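Local coordinates for guanylate kinase (PDB 3TR0), which catalyses the ATP-dependent phosphorylation of GMP to GDP, with ADP as the other product, and probably serves the recycling of GMP and, indirectly, cGMP, at residues 26-31 / 99-104; 120-125 / 178-183. One frame throughout, in Å; residues are numbered along the deposited sequence.

Overall arrangement
Contacts 1 and 2 each lay a helix on the central five-stranded parallel sheet of this P-loop kinase, and their centres are about 10 Å apart. Contact 1 closes first along the chain, joining helix 20-30, whose start belongs to the predicted ATP-binding loop, to strand 99-103; contact 2 comes later and sets helix 173-187 against strand 120-125. Strand 9-13 runs between those two strands in the sheet. The two helices also pack on each other: Leu27 CD1 lies 3.7 Å from Ile181 CG1, and Ala30 CB meets Ile181 CD1 at 3.7 Å. One apolar layer thus joins helix 20-30, the sheet and helix 173-187 of the guanylate kinase domain.

Contact 1 (26-31 / 99-104); sequences ALVKAL and DVLLEI. With 5GP (guanosine-5'-monophosphate), chain D.
The last turn of helix 20-30 passes over strand 99-103 with Val28 and Leu101 as the closest pair of residues, their CA atoms 8.8 Å apart and no hydrogen bond linking the two segments. What joins them is a small apolar cluster in which a single strand residue, Leu101, meets two consecutive helix residues. The forked end of Leu101 does all the touching from the strand. Its CD1 presses against Val28 CG1 at 3.4 Å, tighter than ordinary van der Waals contact, and also lies 3.9 Å from Leu27 CD2. The other branch, CD2, comes to Leu27 CD2 at 3.9 Å, so one leucine methyl from the helix sits against both branches of the fork. Both helix side chains cross that of Leu101 at a slant. Leu27 reaches toward the sheet because its CG stands opposite the backbone N (chi1 178°), which carries the branched end off the helix; Val28 offers CG1 alone.

Farther along, the strand leads into the GMP site. Ile104 lays its CG2 against the guanine, 3.3 Å from N1 of the GMP, and its CB is 3.5 Å from C2 of the base. Glu103, also a pocket residue, brings its carbonyl O within 3.5 Å of the guanine N7.

Leu101 also packs on Val24, one turn before Val28 in helix 20-30, and on Ile34 of the edge strand 34-36, while Val28 touches Ile36. Where CD2 of Leu27 serves Leu101, its CD1 branch is turned to helix 173-187, on which Leu27 also meets Ile184. The two helices thus lie side by side on the same face of the parallel sheet.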
ATOM      1  N   ALA A  26     -15.519  -0.138 -11.757  1.00 25.33           N
ATOM      2  CA  ALA A  26     -14.432   0.397 -12.569  1.00 26.06           C
ATOM      3  C   ALA A  26     -13.098  -0.215 -12.152  1.00 22.25           C
ATOM      4  O   ALA A  26     -12.234  -0.471 -12.989  1.00 27.87           O
ATOM      5  CB  ALA A  26     -14.378   1.908 -12.458  1.00 32.39           C
ATOM      6  N   LEU A  27     -12.933  -0.439 -10.853  1.00 23.85           N
ATOM      7  CA  LEU A  27     -11.717  -1.048 -10.325  1.00 22.40           C
ATOM      8  C   LEU A  27     -11.438  -2.403 -10.968  1.00 24.64           C
ATOM      9  O   LEU A  27     -10.309  -2.688 -11.377  1.00 25.85           O
ATOM     10  CB  LEU A  27     -11.822  -1.213  -8.809  1.00 19.29           C
ATOM     11  CG  LEU A  27     -10.634  -1.880  -8.113  1.00 19.23           C
ATOM     12  CD1 LEU A  27      -9.359  -1.089  -8.341  1.00 22.78           C
ATOM     13  CD2 LEU A  27     -10.907  -2.028  -6.631  1.00 19.25           C
ATOM     14  N   VAL A  28     -12.463  -3.242 -11.056  1.00 26.26           N
ATOM     15  CA  VAL A  28     -12.273  -4.588 -11.596  1.00 22.90           C
ATOM     16  C   VAL A  28     -12.015  -4.570 -13.095  1.00 25.97           C
ATOM     17  O   VAL A  28     -11.482  -5.529 -13.650  1.00 30.32           O
ATOM     18  CB  VAL A  28     -13.454  -5.518 -11.273  1.00 36.24           C
ATOM     19  CG1 VAL A  28     -13.628  -5.631  -9.774  1.00 32.69           C
ATOM     20  CG2 VAL A  28     -14.726  -5.017 -11.928  1.00 32.00           C
ATOM     21  N   LYS A  29     -12.391  -3.476 -13.751  1.00 32.61           N
ATOM     22  CA  LYS A  29     -12.127  -3.321 -15.177  1.00 34.03           C
ATOM     23  C   LYS A  29     -10.684  -2.905 -15.423  1.00 37.26           C
ATOM     24  O   LYS A  29     -10.110  -3.205 -16.469  1.00 41.32           O
ATOM     25  CB  LYS A  29     -13.085  -2.298 -15.796  1.00 35.83           C
ATOM     26  CG  LYS A  29     -14.276  -2.922 -16.498  1.00 49.96           C
ATOM     27  CD  LYS A  29     -14.852  -4.057 -15.674  1.00 64.07           C
ATOM     28  CE  LYS A  29     -15.844  -4.882 -16.475  1.00 70.45           C
ATOM     29  NZ  LYS A  29     -16.269  -6.099 -15.730  1.00 71.44           N
ATOM     30  N   ALA A  30     -10.100  -2.221 -14.447  1.00 29.14           N
ATOM     31  CA  ALA A  30      -8.744  -1.697 -14.574  1.00 32.06           C
ATOM     32  C   ALA A  30      -7.674  -2.697 -14.139  1.00 38.06           C
ATOM     33  O   ALA A  30      -6.529  -2.623 -14.587  1.00 41.21           O
ATOM     34  CB  ALA A  30      -8.610  -0.407 -13.785  1.00 32.64           C
ATOM     35  N   LEU A  31      -8.047  -3.627 -13.265  1.00 26.43           N
ATOM     36  CA  LEU A  31      -7.102  -4.596 -12.722  1.00 26.15           C
ATOM     37  C   LEU A  31      -7.407  -6.016 -13.161  1.00 30.86           C
ATOM     38  O   LEU A  31      -8.559  -6.369 -13.409  1.00 36.25           O
ATOM     39  CB  LEU A  31      -7.103  -4.546 -11.192  1.00 36.02           C
ATOM     40  CG  LEU A  31      -6.382  -3.393 -10.498  1.00 29.90           C
ATOM     41  CD1 LEU A  31      -6.596  -3.484  -8.995  1.00 30.20           C
ATOM     42  CD2 LEU A  31      -4.902  -3.413 -10.837  1.00 32.85           C
ATOM     43  N   ASP A  99      -7.686 -12.281  -6.150  1.00 18.40           N
ATOM     44  CA  ASP A  99      -8.125 -11.460  -5.035  1.00 20.89           C
ATOM     45  C   ASP A  99      -9.629 -11.273  -5.125  1.00 18.48           C
ATOM     46  O   ASP A  99     -10.211 -11.380  -6.203  1.00 17.97           O
ATOM     47  CB  ASP A  99      -7.411 -10.109  -5.050  1.00 18.68           C
ATOM     48  CG  ASP A  99      -5.909 -10.257  -4.946  1.00 16.71           C
ATOM     49  OD1 ASP A  99      -5.442 -10.732  -3.889  1.00 16.59           O
ATOM     50  OD2 ASP A  99      -5.201  -9.918  -5.919  1.00 17.09           O
ATOM     51  N   VAL A 100     -10.261 -11.010  -3.990  1.00 13.05           N
ATOM     52  CA  VAL A 100     -11.708 -10.857  -3.967  1.00 17.24           C
ATOM     53  C   VAL A 100     -12.084  -9.538  -3.328  1.00 20.36           C
ATOM     54  O   VAL A 100     -11.571  -9.184  -2.268  1.00 19.42           O
ATOM     55  CB  VAL A 100     -12.387 -11.988  -3.191  1.00 13.31           C
ATOM     56  CG1 VAL A 100     -13.883 -11.697  -3.030  1.00 13.25           C
ATOM     57  CG2 VAL A 100     -12.173 -13.326  -3.903  1.00 20.46           C
ATOM     58  N   LEU A 101     -12.981  -8.815  -3.986  1.00 17.63           N
ATOM     59  CA  LEU A 101     -13.518  -7.577  -3.445  1.00 17.77           C
ATOM     60  C   LEU A 101     -14.821  -7.857  -2.720  1.00 21.56           C
ATOM     61  O   LEU A 101     -15.720  -8.493  -3.272  1.00 21.09           O
ATOM     62  CB  LEU A 101     -13.755  -6.574  -4.567  1.00 13.55           C
ATOM     63  CG  LEU A 101     -12.478  -5.954  -5.127  1.00 19.63           C
ATOM     64  CD1 LEU A 101     -12.690  -5.456  -6.540  1.00 21.57           C
ATOM     65  CD2 LEU A 101     -12.018  -4.832  -4.218  1.00 19.05           C
ATOM     66  N   LEU A 102     -14.915  -7.393  -1.480  1.00 14.99           N
ATOM     67  CA  LEU A 102     -16.140  -7.549  -0.704  1.00 15.23           C
ATOM     68  C   LEU A 102     -16.757  -6.183  -0.433  1.00 21.20           C
ATOM     69  O   LEU A 102     -16.216  -5.386   0.335  1.00 15.81           O
ATOM     70  CB  LEU A 102     -15.853  -8.269   0.617  1.00 17.62           C
ATOM     71  CG  LEU A 102     -15.231  -9.671   0.531  1.00 16.41           C
ATOM     72  CD1 LEU A 102     -14.832 -10.172   1.913  1.00 19.36           C
ATOM     73  CD2 LEU A 102     -16.189 -10.630  -0.130  1.00 19.57           C
ATOM     74  N   GLU A 103     -17.885  -5.907  -1.079  1.00 14.36           N
ATOM     75  CA  GLU A 103     -18.608  -4.668  -0.830  1.00 15.11           C
ATOM     76  C   GLU A 103     -19.591  -4.937   0.290  1.00 22.53           C
ATOM     77  O   GLU A 103     -20.721  -5.354   0.039  1.00 19.03           O
ATOM     78  CB  GLU A 103     -19.371  -4.231  -2.076  1.00 21.00           C
ATOM     79  CG  GLU A 103     -18.510  -3.954  -3.285  1.00 22.17           C
ATOM     80  CD  GLU A 103     -19.340  -3.588  -4.502  1.00 36.33           C
ATOM     81  OE1 GLU A 103     -20.071  -4.465  -5.009  1.00 33.38           O
ATOM     82  OE2 GLU A 103     -19.272  -2.422  -4.943  1.00 42.73           O
ATOM     83  N   ILE A 104     -19.150  -4.728   1.525  1.00 17.05           N
ATOM     84  CA  ILE A 104     -19.944  -5.086   2.691  1.00 18.38           C
ATOM     85  C   ILE A 104     -19.923  -3.962   3.716  1.00 19.54           C
ATOM     86  O   ILE A 104     -19.079  -3.073   3.639  1.00 19.67           O
ATOM     87  CB  ILE A 104     -19.435  -6.386   3.338  1.00 18.19           C
ATOM     88  CG1 ILE A 104     -17.966  -6.247   3.739  1.00 18.68           C
ATOM     89  CG2 ILE A 104     -19.601  -7.563   2.377  1.00 16.59           C
ATOM     90  CD1 ILE A 104     -17.380  -7.498   4.370  1.00 19.24           C
TER
HETATM   91  P   5GP D 205     -28.177  -1.824  -0.933  1.00 30.33           P
HETATM   92  O1P 5GP D 205     -27.825  -2.372  -2.294  1.00 27.75           O
HETATM   93  O2P 5GP D 205     -29.441  -2.310  -0.275  1.00 26.59           O
HETATM   94  O3P 5GP D 205     -28.179  -0.314  -1.012  1.00 31.35           O
HETATM   95  O5' 5GP D 205     -26.947  -2.037   0.053  1.00 26.25           O
HETATM   96  C5' 5GP D 205     -27.089  -1.844   1.450  1.00 26.97           C
HETATM   97  C4' 5GP D 205     -25.767  -1.982   2.156  1.00 29.60           C
HETATM   98  O4' 5GP D 205     -25.611  -3.336   2.626  1.00 21.49           O
HETATM   99  C3' 5GP D 205     -24.536  -1.758   1.294  1.00 30.14           C
HETATM  100  O3' 5GP D 205     -24.230  -0.386   1.114  1.00 34.52           O
HETATM  101  C2' 5GP D 205     -23.449  -2.529   2.034  1.00 35.69           C
HETATM  102  O2' 5GP D 205     -22.883  -1.727   3.060  1.00 33.21           O
HETATM  103  C1' 5GP D 205     -24.245  -3.660   2.697  1.00 25.60           C
HETATM  104  N9  5GP D 205     -24.033  -4.961   2.040  1.00 17.36           N
HETATM  105  C8  5GP D 205     -24.290  -5.332   0.779  1.00 16.77           C
HETATM  106  N7  5GP D 205     -23.950  -6.639   0.638  1.00 15.47           N
HETATM  107  C5  5GP D 205     -23.480  -7.072   1.831  1.00 16.57           C
HETATM  108  C6  5GP D 205     -22.987  -8.280   2.312  1.00 19.68           C
HETATM  109  O6  5GP D 205     -22.900  -9.286   1.567  1.00 25.37           O
HETATM  110  N1  5GP D 205     -22.601  -8.362   3.591  1.00 21.52           N
HETATM  111  C2  5GP D 205     -22.674  -7.308   4.416  1.00 21.04           C
HETATM  112  N2  5GP D 205     -22.279  -7.404   5.707  1.00 16.75           N
HETATM  113  N3  5GP D 205     -23.144  -6.126   3.978  1.00 17.34           N
HETATM  114  C4  5GP D 205     -23.551  -6.003   2.699  1.00 17.59           C

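Contact 2 (120-125 / 178-183)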
ATOM      1  N   LEU A 120      -7.461  -6.518   3.871  1.00 13.52           N
ATOM      2  CA  LEU A 120      -7.316  -5.068   3.929  1.00 14.54           C
ATOM      3  C   LEU A 120      -8.686  -4.432   3.750  1.00 17.62           C
ATOM      4  O   LEU A 120      -9.503  -4.916   2.969  1.00 17.42           O
ATOM      5  CB  LEU A 120      -6.361  -4.569   2.841  1.00 15.21           C
ATOM      6  CG  LEU A 120      -4.877  -4.928   2.987  1.00 23.86           C
ATOM      7  CD1 LEU A 120      -4.059  -4.217   1.918  1.00 20.18           C
ATOM      8  CD2 LEU A 120      -4.368  -4.571   4.373  1.00 25.71           C
ATOM      9  N   SER A 121      -8.947  -3.353   4.480  1.00 13.69           N
ATOM     10  CA  SER A 121     -10.241  -2.696   4.387  1.00 14.88           C
ATOM     11  C   SER A 121     -10.091  -1.227   3.986  1.00 16.54           C
ATOM     12  O   SER A 121      -9.176  -0.536   4.441  1.00 14.03           O
ATOM     13  CB  SER A 121     -11.032  -2.854   5.695  1.00 18.26           C
ATOM     14  OG  SER A 121     -10.341  -2.287   6.792  1.00 18.81           O
ATOM     15  N   ILE A 122     -10.986  -0.778   3.109  1.00 16.08           N
ATOM     16  CA  ILE A 122     -10.964   0.578   2.571  1.00 14.42           C
ATOM     17  C   ILE A 122     -12.328   1.223   2.789  1.00 13.53           C
ATOM     18  O   ILE A 122     -13.356   0.637   2.438  1.00 16.98           O
ATOM     19  CB  ILE A 122     -10.704   0.561   1.051  1.00 14.51           C
ATOM     20  CG1 ILE A 122      -9.433  -0.227   0.729  1.00 18.89           C
ATOM     21  CG2 ILE A 122     -10.655   1.982   0.495  1.00 13.57           C
ATOM     22  CD1 ILE A 122      -9.272  -0.558  -0.746  1.00 17.50           C
ATOM     23  N   PHE A 123     -12.344   2.420   3.365  1.00 13.59           N
ATOM     24  CA  PHE A 123     -13.593   3.142   3.564  1.00 12.93           C
ATOM     25  C   PHE A 123     -13.701   4.293   2.572  1.00 21.23           C
ATOM     26  O   PHE A 123     -12.805   5.129   2.480  1.00 19.18           O
ATOM     27  CB  PHE A 123     -13.705   3.665   5.001  1.00 15.54           C
ATOM     28  CG  PHE A 123     -15.120   3.967   5.422  1.00 16.04           C
ATOM     29  CD1 PHE A 123     -15.853   3.037   6.142  1.00 17.75           C
ATOM     30  CD2 PHE A 123     -15.718   5.165   5.080  1.00 20.40           C
ATOM     31  CE1 PHE A 123     -17.156   3.304   6.530  1.00 14.35           C
ATOM     32  CE2 PHE A 123     -17.021   5.437   5.459  1.00 18.17           C
ATOM     33  CZ  PHE A 123     -17.740   4.502   6.181  1.00 15.47           C
ATOM     34  N   ILE A 124     -14.798   4.334   1.822  1.00 10.12           N
ATOM     35  CA  ILE A 124     -15.010   5.399   0.859  1.00 12.88           C
ATOM     36  C   ILE A 124     -15.827   6.523   1.487  1.00 21.13           C
ATOM     37  O   ILE A 124     -16.944   6.301   1.955  1.00 19.67           O
ATOM     38  CB  ILE A 124     -15.752   4.894  -0.396  1.00 19.37           C
ATOM     39  CG1 ILE A 124     -15.066   3.655  -0.973  1.00 21.63           C
ATOM     40  CG2 ILE A 124     -15.846   5.997  -1.436  1.00 17.79           C
ATOM     41  CD1 ILE A 124     -13.652   3.892  -1.418  1.00 22.43           C
ATOM     42  N   LEU A 125     -15.259   7.725   1.498  1.00 18.26           N
ATOM     43  CA  LEU A 125     -15.923   8.893   2.065  1.00 17.92           C
ATOM     44  C   LEU A 125     -16.504   9.766   0.967  1.00 13.75           C
ATOM     45  O   LEU A 125     -15.887   9.946  -0.081  1.00 18.83           O
ATOM     46  CB  LEU A 125     -14.927   9.724   2.878  1.00 16.80           C
ATOM     47  CG  LEU A 125     -14.304   9.056   4.101  1.00 21.10           C
ATOM     48  CD1 LEU A 125     -13.091   9.855   4.580  1.00 26.74           C
ATOM     49  CD2 LEU A 125     -15.337   8.914   5.198  1.00 21.62           C
ATOM     50  N   GLN A 178      -8.148   5.454  -9.203  1.00 16.68           N
ATOM     51  CA  GLN A 178      -6.688   5.351  -9.199  1.00 14.58           C
ATOM     52  C   GLN A 178      -6.135   5.095  -7.794  1.00 20.81           C
ATOM     53  O   GLN A 178      -5.147   4.390  -7.633  1.00 17.17           O
ATOM     54  CB  GLN A 178      -6.039   6.601  -9.798  1.00 20.57           C
ATOM     55  CG  GLN A 178      -4.516   6.555  -9.802  1.00 30.67           C
ATOM     56  CD  GLN A 178      -3.965   5.427 -10.660  1.00 41.11           C
ATOM     57  OE1 GLN A 178      -4.016   5.486 -11.890  1.00 42.35           O
ATOM     58  NE2 GLN A 178      -3.435   4.388 -10.013  1.00 28.37           N
ATOM     59  N   ASN A 179      -6.768   5.670  -6.780  1.00 20.83           N
ATOM     60  CA  ASN A 179      -6.334   5.430  -5.408  1.00 12.58           C
ATOM     61  C   ASN A 179      -6.615   4.004  -4.953  1.00 12.51           C
ATOM     62  O   ASN A 179      -5.800   3.391  -4.262  1.00 15.53           O
ATOM     63  CB  ASN A 179      -6.950   6.447  -4.450  1.00 14.15           C
ATOM     64  CG  ASN A 179      -6.284   7.801  -4.553  1.00 19.77           C
ATOM     65  OD1 ASN A 179      -5.097   7.892  -4.866  1.00 20.55           O
ATOM     66  ND2 ASN A 179      -7.039   8.857  -4.298  1.00 18.62           N
ATOM     67  N   LEU A 180      -7.767   3.475  -5.345  1.00 15.52           N
ATOM     68  CA  LEU A 180      -8.071   2.076  -5.077  1.00 16.34           C
ATOM     69  C   LEU A 180      -7.028   1.177  -5.748  1.00 15.66           C
ATOM     70  O   LEU A 180      -6.586   0.181  -5.174  1.00 14.24           O
ATOM     71  CB  LEU A 180      -9.488   1.735  -5.552  1.00 12.20           C
ATOM     72  CG  LEU A 180     -10.602   2.489  -4.814  1.00 15.20           C
ATOM     73  CD1 LEU A 180     -11.981   2.242  -5.437  1.00 17.13           C
ATOM     74  CD2 LEU A 180     -10.603   2.099  -3.347  1.00 18.45           C
ATOM     75  N   ILE A 181      -6.621   1.543  -6.958  1.00 15.73           N
ATOM     76  CA  ILE A 181      -5.610   0.774  -7.682  1.00 16.54           C
ATOM     77  C   ILE A 181      -4.265   0.791  -6.951  1.00 15.84           C
ATOM     78  O   ILE A 181      -3.599  -0.235  -6.855  1.00 17.01           O
ATOM     79  CB  ILE A 181      -5.436   1.287  -9.127  1.00 17.52           C
ATOM     80  CG1 ILE A 181      -6.703   1.008  -9.941  1.00 20.84           C
ATOM     81  CG2 ILE A 181      -4.223   0.640  -9.787  1.00 17.10           C
ATOM     82  CD1 ILE A 181      -6.699   1.648 -11.308  1.00 21.77           C
ATOM     83  N   HIS A 182      -3.872   1.950  -6.428  1.00 12.61           N
ATOM     84  CA  HIS A 182      -2.649   2.034  -5.629  1.00 16.22           C
ATOM     85  C   HIS A 182      -2.696   1.049  -4.467  1.00 11.71           C
ATOM     86  O   HIS A 182      -1.719   0.358  -4.188  1.00 14.85           O
ATOM     87  CB  HIS A 182      -2.434   3.451  -5.069  1.00 14.84           C
ATOM     88  CG  HIS A 182      -2.015   4.459  -6.096  1.00 16.61           C
ATOM     89  ND1 HIS A 182      -1.133   4.168  -7.112  1.00 18.78           N
ATOM     90  CD2 HIS A 182      -2.355   5.761  -6.257  1.00 24.11           C
ATOM     91  CE1 HIS A 182      -0.948   5.243  -7.856  1.00 24.85           C
ATOM     92  NE2 HIS A 182      -1.677   6.225  -7.359  1.00 22.14           N
ATOM     93  N   ILE A 183      -3.833   1.004  -3.779  1.00 14.34           N
ATOM     94  CA  ILE A 183      -3.954   0.212  -2.561  1.00 12.50           C
ATOM     95  C   ILE A 183      -3.840  -1.286  -2.844  1.00 15.10           C
ATOM     96  O   ILE A 183      -3.125  -2.004  -2.148  1.00 13.95           O
ATOM     97  CB  ILE A 183      -5.259   0.531  -1.808  1.00 13.22           C
ATOM     98  CG1 ILE A 183      -5.194   1.951  -1.226  1.00 13.61           C
ATOM     99  CG2 ILE A 183      -5.506  -0.490  -0.704  1.00 15.91           C
ATOM    100  CD1 ILE A 183      -6.555   2.541  -0.867  1.00 14.53           C
TER
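Ile122 carries the helix side of the strand and meets two residues one turn apart, Leu180 and Ile183 of helix 173-187. Its CG2 lies 3.8 Å from Leu180 CD2, and its CD1 reaches the same leucine methyl at 3.9 Å, the two side chains meeting at a slant. Toward Ile183 the approach is tip to tip: Ile122 CD1 is 3.8 Å from Ile183 CG2 and 4.1 Å from Ile183 CD1. With CG1 turned opposite its carbonyl carbon (chi1 -54°) and the chain extended beyond it, Ile122 brings CD1 within contact of both partners.

Helix and strand run nearly antiparallel, at 167° with their axes 10.8 Å apart, as expected where a helix of an alpha/beta P-loop fold lies along a strand of the parallel sheet. Past Phe123, which packs on Pro15 instead, Ile124 returns to the helix with its terminal CD1, 4.0 Å from Leu180 CD2 and at about a right angle to that side chain; it also touches Ala14 and Leu23, joining this layer to the predicted ATP-binding loop and the helix that follows. Leu180 CD2 therefore sits against both strand isoleucines. The helix also takes part in the subunit contact, where His182 meets His182 of the second subunit through a hydrogen bond between their ND1 atoms; Ile183, besides touching Ile122, packs on Leu189 of that subunit.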